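Local coordinates for putative glycosyltransferase (GalT1) (Streptococcus parasanguinis FW213, PDB 5HEA), which probably transfers a sugar from a nucleotide-activated donor, this chain being the C-terminal portion of a longer protein and carrying a GT-A-type glycosyltransferase family 2 region, at residues 26-31 / 57-62; 110-115 / 142-147; 122-125 / 130-133. One frame throughout, in Å; residues are numbered along the deposited sequence.

How the contacts relate
The three contacts come from one glycosyltransferase family 2 region and tie together neighbouring elements of a GT-A fold at separate points. Contact 1 is complete along the chain before contact 2 opens; it joins the ends of helices 20-28 and 48-58 beside the parallel strands. Contact 3 falls between the two segments of contact 2. It uses strands 116-125 and 130-132, contact 2 uses strand 142-146, and both 116-125 and 142-146 pair with 204-217. Centres are about 24 Å apart between contacts 1 and 3 and about 28 Å in the other two pairings. None touches another: they are local ties of one domain, contact 1 by its parallel strands, the others around strand 204-217.

Contact 1. Residues 26-31 / 57-62; sequences SLLRQT and KIDNRI
With CG anti to the backbone N (chi1 -163°), Asp-59 reaches toward Leu-28, whose chi1 of -66° sets its branches against the carboxylate; the two side chains meet from opposite directions. They touch by van der Waals contact alone, and no direct hydrogen bond joins the two segments. OD2 of Asp-59 lies against the methyl CD2 of Leu-28 at 3.2 Å, while CD1 of Leu-28, the other branch, sits near CB of Asp-59 and 4.2 Å from CD1 of Ile-58. CD2 of Leu-28 also faces CD1 of Ile-62 at 4.3 Å, so the leucine tip is wedged among Ile-58, Asp-59 and Ile-62.

What keeps the carboxylate in place comes from its own segment. Arg-61, its chain bent at chi3, grips Asp-59 side-on: NE gives a nearly straight bond to OD1 and NH2 one of 2.9 Å to OD2, each in the guanidinium plane and each using a syn lone pair. The anti lone pair of OD1 takes the backbone N of Arg-61 at 3.0 Å, closing an Asx turn over the type I beta turn from Asp-59 to Ile-62. This turn carries the chain from helix 48-58 into strand 62-66, which is parallel to 35-41 as that is to 7-13, consistent with the Rossmann-like, probably nucleotide-binding half of a GT-A fold; segment 26-31 is the end of helix 20-28 and the turn after it. Three donor bonds thus fix the rotation of the carboxylate, and its negative charge would be partly offset by the guanidinium.

Arg-61 also reaches across: its NH2 comes obliquely within 3.8 Å of O of Leu-28. Water 1 donates to O of Leu-28 at 2.6 Å and to O of Gln-30, and accepts from NH1 of Arg-61 at 3.2 Å. NH1 has a second partner in O of Lys-33, while Tyr-55 of helix 48-58 packs against both Leu-28 and Ile-62.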
loop_
_atom_site.group_PDB
_atom_site.type_symbol
_atom_site.label_atom_id
_atom_site.label_comp_id
_atom_site.label_asym_id
_atom_site.label_seq_id
_atom_site.Cartn_x
_atom_site.Cartn_y
_atom_site.Cartn_z
ATOM N N SER A 26 16.954 -13.259 -37.695
ATOM C CA SER A 26 15.978 -13.844 -38.626
ATOM C C SER A 26 15.093 -12.786 -39.307
ATOM O O SER A 26 14.681 -12.968 -40.453
ATOM C CB SER A 26 15.131 -14.928 -37.948
ATOM O OG SER A 26 14.116 -14.359 -37.142
ATOM N N LEU A 27 14.832 -11.672 -38.626
ATOM C CA LEU A 27 14.036 -10.587 -39.210
ATOM C C LEU A 27 14.796 -9.729 -40.220
ATOM O O LEU A 27 14.264 -9.372 -41.273
ATOM C CB LEU A 27 13.464 -9.670 -38.115
ATOM C CG LEU A 27 12.447 -10.286 -37.155
ATOM C CD1 LEU A 27 12.033 -9.273 -36.068
ATOM C CD2 LEU A 27 11.241 -10.744 -37.930
ATOM N N LEU A 28 16.028 -9.366 -39.890
ATOM C CA LEU A 28 16.846 -8.585 -40.811
ATOM C C LEU A 28 17.155 -9.339 -42.112
ATOM O O LEU A 28 17.427 -8.716 -43.137
ATOM C CB LEU A 28 18.131 -8.133 -40.125
ATOM C CG LEU A 28 17.914 -7.140 -38.980
ATOM C CD1 LEU A 28 19.250 -6.706 -38.372
ATOM C CD2 LEU A 28 17.120 -5.934 -39.469
ATOM N N ARG A 29 17.095 -10.670 -42.072
ATOM C CA ARG A 29 17.265 -11.490 -43.274
ATOM C C ARG A 29 15.995 -11.654 -44.114
ATOM O O ARG A 29 15.947 -12.528 -44.980
ATOM C CB ARG A 29 17.767 -12.889 -42.906
ATOM C CG ARG A 29 19.210 -12.938 -42.424
ATOM C CD ARG A 29 19.670 -14.378 -42.271
ATOM N NE ARG A 29 18.729 -15.184 -41.492
ATOM C CZ ARG A 29 18.954 -15.614 -40.249
ATOM N NH1 ARG A 29 20.099 -15.324 -39.640
ATOM N NH2 ARG A 29 18.040 -16.342 -39.619
ATOM N N GLN A 30 14.969 -10.842 -43.869
ATOM C CA GLN A 30 13.718 -10.984 -44.619
ATOM C C GLN A 30 13.898 -10.628 -46.088
ATOM O O GLN A 30 14.529 -9.624 -46.414
ATOM C CB GLN A 30 12.600 -10.129 -44.015
ATOM C CG GLN A 30 12.005 -10.714 -42.762
ATOM C CD GLN A 30 11.547 -12.141 -42.967
ATOM O OE1 GLN A 30 10.602 -12.402 -43.722
ATOM N NE2 GLN A 30 12.221 -13.079 -42.309
ATOM N N THR A 31 13.329 -11.451 -46.966
ATOM C CA THR A 31 13.328 -11.174 -48.401
ATOM C C THR A 31 12.471 -9.951 -48.730
ATOM O O THR A 31 12.714 -9.261 -49.724
ATOM C CB THR A 31 12.831 -12.392 -49.217
ATOM O OG1 THR A 31 11.502 -12.730 -48.817
ATOM C CG2 THR A 31 13.719 -13.588 -48.973
ATOM N N LYS A 57 22.084 0.229 -34.098
ATOM C CA LYS A 57 23.230 0.927 -34.669
ATOM C C LYS A 57 23.624 0.405 -36.050
ATOM O O LYS A 57 24.248 1.124 -36.821
ATOM C CB LYS A 57 24.430 0.868 -33.719
ATOM C CG LYS A 57 24.231 1.651 -32.435
ATOM C CD LYS A 57 25.370 1.435 -31.450
ATOM C CE LYS A 57 25.120 2.234 -30.170
ATOM N NZ LYS A 57 26.181 2.035 -29.145
ATOM N N ILE A 58 23.257 -0.834 -36.372
ATOM C CA ILE A 58 23.697 -1.424 -37.641
ATOM C C ILE A 58 22.602 -1.602 -38.702
ATOM O O ILE A 58 22.876 -2.058 -39.807
ATOM C CB ILE A 58 24.469 -2.753 -37.431
ATOM C CG1 ILE A 58 23.649 -3.745 -36.606
ATOM C CG2 ILE A 58 25.822 -2.489 -36.771
ATOM C CD1 ILE A 58 22.851 -4.734 -37.439
ATOM N N ASP A 59 21.369 -1.241 -38.373
ATOM C CA ASP A 59 20.287 -1.311 -39.350
ATOM C C ASP A 59 19.251 -0.262 -39.007
ATOM O O ASP A 59 18.638 -0.306 -37.935
ATOM C CB ASP A 59 19.656 -2.708 -39.379
ATOM C CG ASP A 59 18.822 -2.957 -40.636
ATOM O OD1 ASP A 59 17.994 -2.094 -41.002
ATOM O OD2 ASP A 59 19.001 -4.022 -41.270
ATOM N N ASN A 60 19.052 0.687 -39.918
ATOM C CA ASN A 60 18.178 1.819 -39.640
ATOM C C ASN A 60 16.680 1.520 -39.762
ATOM O O ASN A 60 15.850 2.407 -39.567
ATOM C CB ASN A 60 18.572 3.045 -40.476
ATOM C CG ASN A 60 18.270 2.879 -41.950
ATOM O OD1 ASN A 60 17.942 1.790 -42.416
ATOM N ND2 ASN A 60 18.394 3.968 -42.697
ATOM N N ARG A 61 16.338 0.271 -40.067
ATOM C CA ARG A 61 14.935 -0.144 -40.062
ATOM C C ARG A 61 14.490 -0.446 -38.629
ATOM O O ARG A 61 13.299 -0.568 -38.347
ATOM C CB ARG A 61 14.714 -1.345 -40.994
ATOM C CG ARG A 61 14.840 -0.974 -42.481
ATOM C CD ARG A 61 14.848 -2.193 -43.408
ATOM N NE ARG A 61 15.982 -3.072 -43.144
ATOM C CZ ARG A 61 16.205 -4.227 -43.768
ATOM N NH1 ARG A 61 15.366 -4.667 -44.700
ATOM N NH2 ARG A 61 17.266 -4.953 -43.450
ATOM N N ILE A 62 15.456 -0.543 -37.720
ATOM C CA ILE A 62 15.150 -0.828 -36.320
ATOM C C ILE A 62 14.956 0.445 -35.501
ATOM O O ILE A 62 15.849 1.293 -35.434
ATOM C CB ILE A 62 16.245 -1.680 -35.661
ATOM C CG1 ILE A 62 16.358 -3.036 -36.355
ATOM C CG2 ILE A 62 15.956 -1.848 -34.179
ATOM C CD1 ILE A 62 17.215 -4.026 -35.608
HETATM O O HOH W 1 15.904 -7.765 -44.969
#

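Contact 2. Residues 110-115 / 142-147; sequences VDNGSD and CKNYTI
Asn-144 and Asn-112 join the two segments through their side-chain amides, and the strand that bears Asn-144 begins two residues earlier. There Cys-142 directs its CB toward the 110-115 turn, and Lys-143, next in line, points away from it.

Asn-144 then carries the contact. A chi1 of -72°, with the amide on the side of the backbone N, lays this group across that of Asn-112, the two planes 83° apart. ND2 of Asn-144 donates to OD1 of Asn-112 over 3.1 Å, with an angle of 152° at the hydrogen. The donor stands above the carbonyl plane of Asn-112, off its lone pairs, although the acceptor lies close to the amide plane of Asn-144. OD1 of Asn-144 meanwhile comes within 3.4 Å of CG of Asn-112. It is 3.5 Å from OD1 of Asn-112, but both oxygens are acceptors and no bond forms between them. The same OD1 of Asn-144 lies 4.0 Å from OG of Ser-114. Thr-206 binds both OG of Ser-114 and OD1 of Asn-144 through its OG1, and so bridges the two segments from the strand alongside; ND2 of Asn-112 returns to O of Ala-108 in the helix it follows.

Beyond Asn-144, Tyr-145 continues the strand, and Thr-146 is the N-cap of the following helix, its OG1 accepting from a backbone N just past the segment.

Helix 101-110 ends in a Schellman motif at Gly-113, whose positive phi turns the chain toward strand 116-125. The contact therefore spans strand 204-217: strand 142-146 pairs with it antiparallel through Lys-143 and Tyr-145, while the turn after helix 101-110 leads into strand 116-125, which runs parallel to it, and Asp-115 bonds to Gln-204.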
loop_
_atom_site.group_PDB
_atom_site.type_symbol
_atom_site.label_atom_id
_atom_site.label_comp_id
_atom_site.label_asym_id
_atom_site.label_seq_id
_atom_site.Cartn_x
_atom_site.Cartn_y
_atom_site.Cartn_z
ATOM N N VAL A 110 -2.162 -9.247 -50.325
ATOM C CA VAL A 110 -2.302 -8.322 -51.453
ATOM C C VAL A 110 -2.861 -8.977 -52.729
ATOM O O VAL A 110 -3.759 -8.427 -53.375
ATOM C CB VAL A 110 -0.960 -7.583 -51.721
ATOM C CG1 VAL A 110 -0.979 -6.890 -53.064
ATOM C CG2 VAL A 110 -0.691 -6.582 -50.600
ATOM N N ASP A 111 -2.370 -10.160 -53.075
ATOM C CA ASP A 111 -2.859 -10.837 -54.272
ATOM C C ASP A 111 -4.318 -11.259 -54.144
ATOM O O ASP A 111 -5.010 -11.445 -55.146
ATOM C CB ASP A 111 -2.007 -12.063 -54.610
ATOM C CG ASP A 111 -0.597 -11.699 -55.043
ATOM O OD1 ASP A 111 -0.309 -10.494 -55.211
ATOM O OD2 ASP A 111 0.220 -12.628 -55.231
ATOM N N ASN A 112 -4.789 -11.429 -52.920
ATOM C CA ASN A 112 -6.162 -11.896 -52.727
ATOM C C ASN A 112 -7.174 -10.814 -52.384
ATOM O O ASN A 112 -8.379 -11.078 -52.310
ATOM C CB ASN A 112 -6.201 -13.014 -51.693
ATOM C CG ASN A 112 -5.616 -14.296 -52.225
ATOM O OD1 ASN A 112 -6.220 -14.951 -53.073
ATOM N ND2 ASN A 112 -4.434 -14.660 -51.740
ATOM N N GLY A 113 -6.687 -9.598 -52.188
ATOM C CA GLY A 113 -7.548 -8.504 -51.782
ATOM C C GLY A 113 -8.110 -8.743 -50.392
ATOM O O GLY A 113 -9.237 -8.353 -50.087
ATOM N N SER A 114 -7.332 -9.401 -49.543
ATOM C CA SER A 114 -7.763 -9.651 -48.168
ATOM C C SER A 114 -7.345 -8.506 -47.263
ATOM O O SER A 114 -6.519 -7.689 -47.639
ATOM C CB SER A 114 -7.147 -10.945 -47.646
ATOM O OG SER A 114 -7.745 -12.062 -48.260
ATOM N N ASP A 115 -7.892 -8.469 -46.054
ATOM C CA ASP A 115 -7.538 -7.427 -45.097
ATOM C C ASP A 115 -6.523 -7.943 -44.089
ATOM O O ASP A 115 -5.856 -7.165 -43.410
ATOM C CB ASP A 115 -8.788 -6.971 -44.370
ATOM C CG ASP A 115 -9.852 -6.453 -45.335
ATOM O OD1 ASP A 115 -10.954 -7.033 -45.383
ATOM O OD2 ASP A 115 -9.568 -5.480 -46.062
ATOM N N CYS A 142 -3.677 -22.987 -49.162
ATOM C CA CYS A 142 -3.992 -21.587 -48.980
ATOM C C CYS A 142 -5.477 -21.494 -49.280
ATOM O O CYS A 142 -5.988 -22.279 -50.075
ATOM C CB CYS A 142 -3.176 -20.742 -49.959
ATOM S SG CYS A 142 -3.460 -18.967 -49.821
ATOM N N LYS A 143 -6.176 -20.568 -48.636
ATOM C CA LYS A 143 -7.618 -20.408 -48.841
ATOM C C LYS A 143 -8.057 -19.020 -48.400
ATOM O O LYS A 143 -7.509 -18.468 -47.437
ATOM C CB LYS A 143 -8.391 -21.462 -48.039
ATOM C CG LYS A 143 -9.847 -21.614 -48.454
ATOM C CD LYS A 143 -10.543 -22.682 -47.626
ATOM C CE LYS A 143 -11.985 -22.893 -48.085
ATOM N NZ LYS A 143 -12.830 -21.668 -47.927
ATOM N N ASN A 144 -9.028 -18.457 -49.115
ATOM C CA ASN A 144 -9.681 -17.221 -48.713
ATOM C C ASN A 144 -10.914 -17.566 -47.899
ATOM O O ASN A 144 -11.646 -18.476 -48.260
ATOM C CB ASN A 144 -10.098 -16.403 -49.943
ATOM C CG ASN A 144 -8.919 -15.788 -50.658
ATOM O OD1 ASN A 144 -7.854 -15.611 -50.071
ATOM N ND2 ASN A 144 -9.098 -15.459 -51.932
ATOM N N TYR A 145 -11.133 -16.851 -46.797
ATOM C CA TYR A 145 -12.289 -17.111 -45.939
ATOM C C TYR A 145 -13.137 -15.867 -45.744
ATOM O O TYR A 145 -12.613 -14.756 -45.638
ATOM C CB TYR A 145 -11.853 -17.580 -44.546
ATOM C CG TYR A 145 -11.134 -18.903 -44.506
ATOM C CD1 TYR A 145 -11.833 -20.090 -44.305
ATOM C CD2 TYR A 145 -9.752 -18.971 -44.648
ATOM C CE1 TYR A 145 -11.175 -21.305 -44.258
ATOM C CE2 TYR A 145 -9.089 -20.182 -44.602
ATOM C CZ TYR A 145 -9.804 -21.345 -44.406
ATOM O OH TYR A 145 -9.145 -22.553 -44.368
ATOM N N THR A 146 -14.452 -16.062 -45.660
ATOM C CA THR A 146 -15.318 -15.031 -45.120
ATOM C C THR A 146 -15.091 -15.046 -43.619
ATOM O O THR A 146 -14.547 -16.013 -43.074
ATOM C CB THR A 146 -16.808 -15.336 -45.361
ATOM O OG1 THR A 146 -17.168 -16.499 -44.604
ATOM C CG2 THR A 146 -17.095 -15.580 -46.847
ATOM N N ILE A 147 -15.531 -14.001 -42.930
ATOM C CA ILE A 147 -15.336 -13.965 -41.483
ATOM C C ILE A 147 -16.119 -15.095 -40.810
ATOM O O ILE A 147 -15.612 -15.741 -39.905
ATOM C CB ILE A 147 -15.702 -12.603 -40.872
ATOM C CG1 ILE A 147 -14.995 -11.486 -41.638
ATOM C CG2 ILE A 147 -15.348 -12.569 -39.383
ATOM C CD1 ILE A 147 -13.509 -11.755 -41.905
#

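Contact 3. Residues 122-125 / 130-133; sequences NSFN and SFLF
Over the centre of one face of the Phe-131 ring stands CD1 of Phe-124, in an edge-to-face pair with centroids 4.8 Å apart and planes at 59°. A chi1 of -176° swings the Phe-124 ring to the far side from its own backbone N, which also brings CE1 of Phe-124 within 3.6 Å of N of Ser-130. The Phe-133 ring has CB of Phe-131 over one face and, at its edge and in plane, ND2 of Asn-122, 3.6 Å from CD1 of Phe-133; amide and ring planes are nearly perpendicular. OD1 of Asn-122 accepts from N of Ile-135.

Beneath the Phe-124 and Phe-131 pair, itself non-hydrogen-bonded, the strands are laced by hydrogen-bonded pairs on either side. Ser-123 and Leu-132 exchange two bonds, the shorter being Leu-132 N to Ser-123 O at 2.8 Å; Asn-125 and Ser-130 exchange another two. On the opposite face, OG of Ser-123 lies 3.3 Å from CB of Leu-132, and water 2 links that hydroxyl to O of Leu-132.

The beta hairpin adds strand 130-132 to strand 116-125, which also runs parallel to strand 204-217, whose Tyr-214 meets the ring of Phe-131 edge-to-face and also touches Phe-133.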
loop_
_atom_site.group_PDB
_atom_site.type_symbol
_atom_site.label_atom_id
_atom_site.label_comp_id
_atom_site.label_asym_id
_atom_site.label_seq_id
_atom_site.Cartn_x
_atom_site.Cartn_y
_atom_site.Cartn_z
ATOM N N ASN A 122 5.640 -23.757 -36.859
ATOM C CA ASN A 122 6.221 -25.010 -36.409
ATOM C C ASN A 122 6.899 -24.657 -35.100
ATOM O O ASN A 122 6.914 -23.491 -34.714
ATOM C CB ASN A 122 7.200 -25.572 -37.448
ATOM C CG ASN A 122 6.502 -26.400 -38.512
ATOM O OD1 ASN A 122 5.513 -27.067 -38.226
ATOM N ND2 ASN A 122 7.004 -26.353 -39.742
ATOM N N SER A 123 7.433 -25.639 -34.396
ATOM C CA SER A 123 8.039 -25.343 -33.104
ATOM C C SER A 123 9.516 -25.727 -33.044
ATOM O O SER A 123 9.996 -26.542 -33.840
ATOM C CB SER A 123 7.248 -25.995 -31.968
ATOM O OG SER A 123 7.120 -27.382 -32.183
ATOM N N PHE A 124 10.229 -25.094 -32.115
ATOM C CA PHE A 124 11.611 -25.428 -31.816
ATOM C C PHE A 124 11.716 -25.706 -30.325
ATOM O O PHE A 124 11.388 -24.851 -29.508
ATOM C CB PHE A 124 12.551 -24.290 -32.202
ATOM C CG PHE A 124 14.012 -24.615 -32.011
ATOM C CD1 PHE A 124 14.652 -25.511 -32.855
ATOM C CD2 PHE A 124 14.745 -24.022 -30.988
ATOM C CE1 PHE A 124 16.000 -25.811 -32.686
ATOM C CE2 PHE A 124 16.095 -24.314 -30.817
ATOM C CZ PHE A 124 16.722 -25.207 -31.666
ATOM N N ASN A 125 12.149 -26.920 -29.988
ATOM C CA ASN A 125 12.283 -27.369 -28.608
ATOM C C ASN A 125 13.654 -26.927 -28.115
ATOM O O ASN A 125 14.649 -27.492 -28.539
ATOM C CB ASN A 125 12.168 -28.903 -28.578
ATOM C CG ASN A 125 12.326 -29.508 -27.170
ATOM O OD1 ASN A 125 13.029 -28.981 -26.309
ATOM N ND2 ASN A 125 11.675 -30.643 -26.953
ATOM N N SER A 130 15.828 -29.079 -31.116
ATOM C CA SER A 130 15.315 -29.797 -32.279
ATOM C C SER A 130 13.996 -29.201 -32.766
ATOM O O SER A 130 13.156 -28.787 -31.969
ATOM C CB SER A 130 15.124 -31.279 -31.955
ATOM O OG SER A 130 14.207 -31.432 -30.888
ATOM N N PHE A 131 13.833 -29.151 -34.083
ATOM C CA PHE A 131 12.603 -28.655 -34.673
ATOM C C PHE A 131 11.538 -29.727 -34.628
ATOM O O PHE A 131 11.823 -30.917 -34.773
ATOM C CB PHE A 131 12.824 -28.259 -36.126
ATOM C CG PHE A 131 13.642 -27.022 -36.302
ATOM C CD1 PHE A 131 13.032 -25.781 -36.350
ATOM C CD2 PHE A 131 15.021 -27.102 -36.451
ATOM C CE1 PHE A 131 13.787 -24.625 -36.528
ATOM C CE2 PHE A 131 15.786 -25.961 -36.631
ATOM C CZ PHE A 131 15.168 -24.716 -36.672
ATOM N N LEU A 132 10.303 -29.294 -34.435
ATOM C CA LEU A 132 9.157 -30.152 -34.652
ATOM C C LEU A 132 8.408 -29.611 -35.871
ATOM O O LEU A 132 7.789 -28.546 -35.811
ATOM C CB LEU A 132 8.266 -30.164 -33.414
ATOM C CG LEU A 132 7.014 -31.031 -33.545
ATOM C CD1 LEU A 132 7.418 -32.487 -33.772
ATOM C CD2 LEU A 132 6.120 -30.879 -32.321
ATOM N N PHE A 133 8.499 -30.321 -36.990
ATOM C CA PHE A 133 7.848 -29.870 -38.213
ATOM C C PHE A 133 6.445 -30.448 -38.317
ATOM O O PHE A 133 6.200 -31.362 -39.098
ATOM C CB PHE A 133 8.671 -30.248 -39.437
ATOM C CG PHE A 133 9.999 -29.558 -39.501
ATOM C CD1 PHE A 133 10.073 -28.198 -39.757
ATOM C CD2 PHE A 133 11.179 -30.271 -39.320
ATOM C CE1 PHE A 133 11.302 -27.556 -39.824
ATOM C CE2 PHE A 133 12.405 -29.640 -39.392
ATOM C CZ PHE A 133 12.468 -28.278 -39.642
HETATM O O HOH W 2 5.324 -27.885 -34.229
#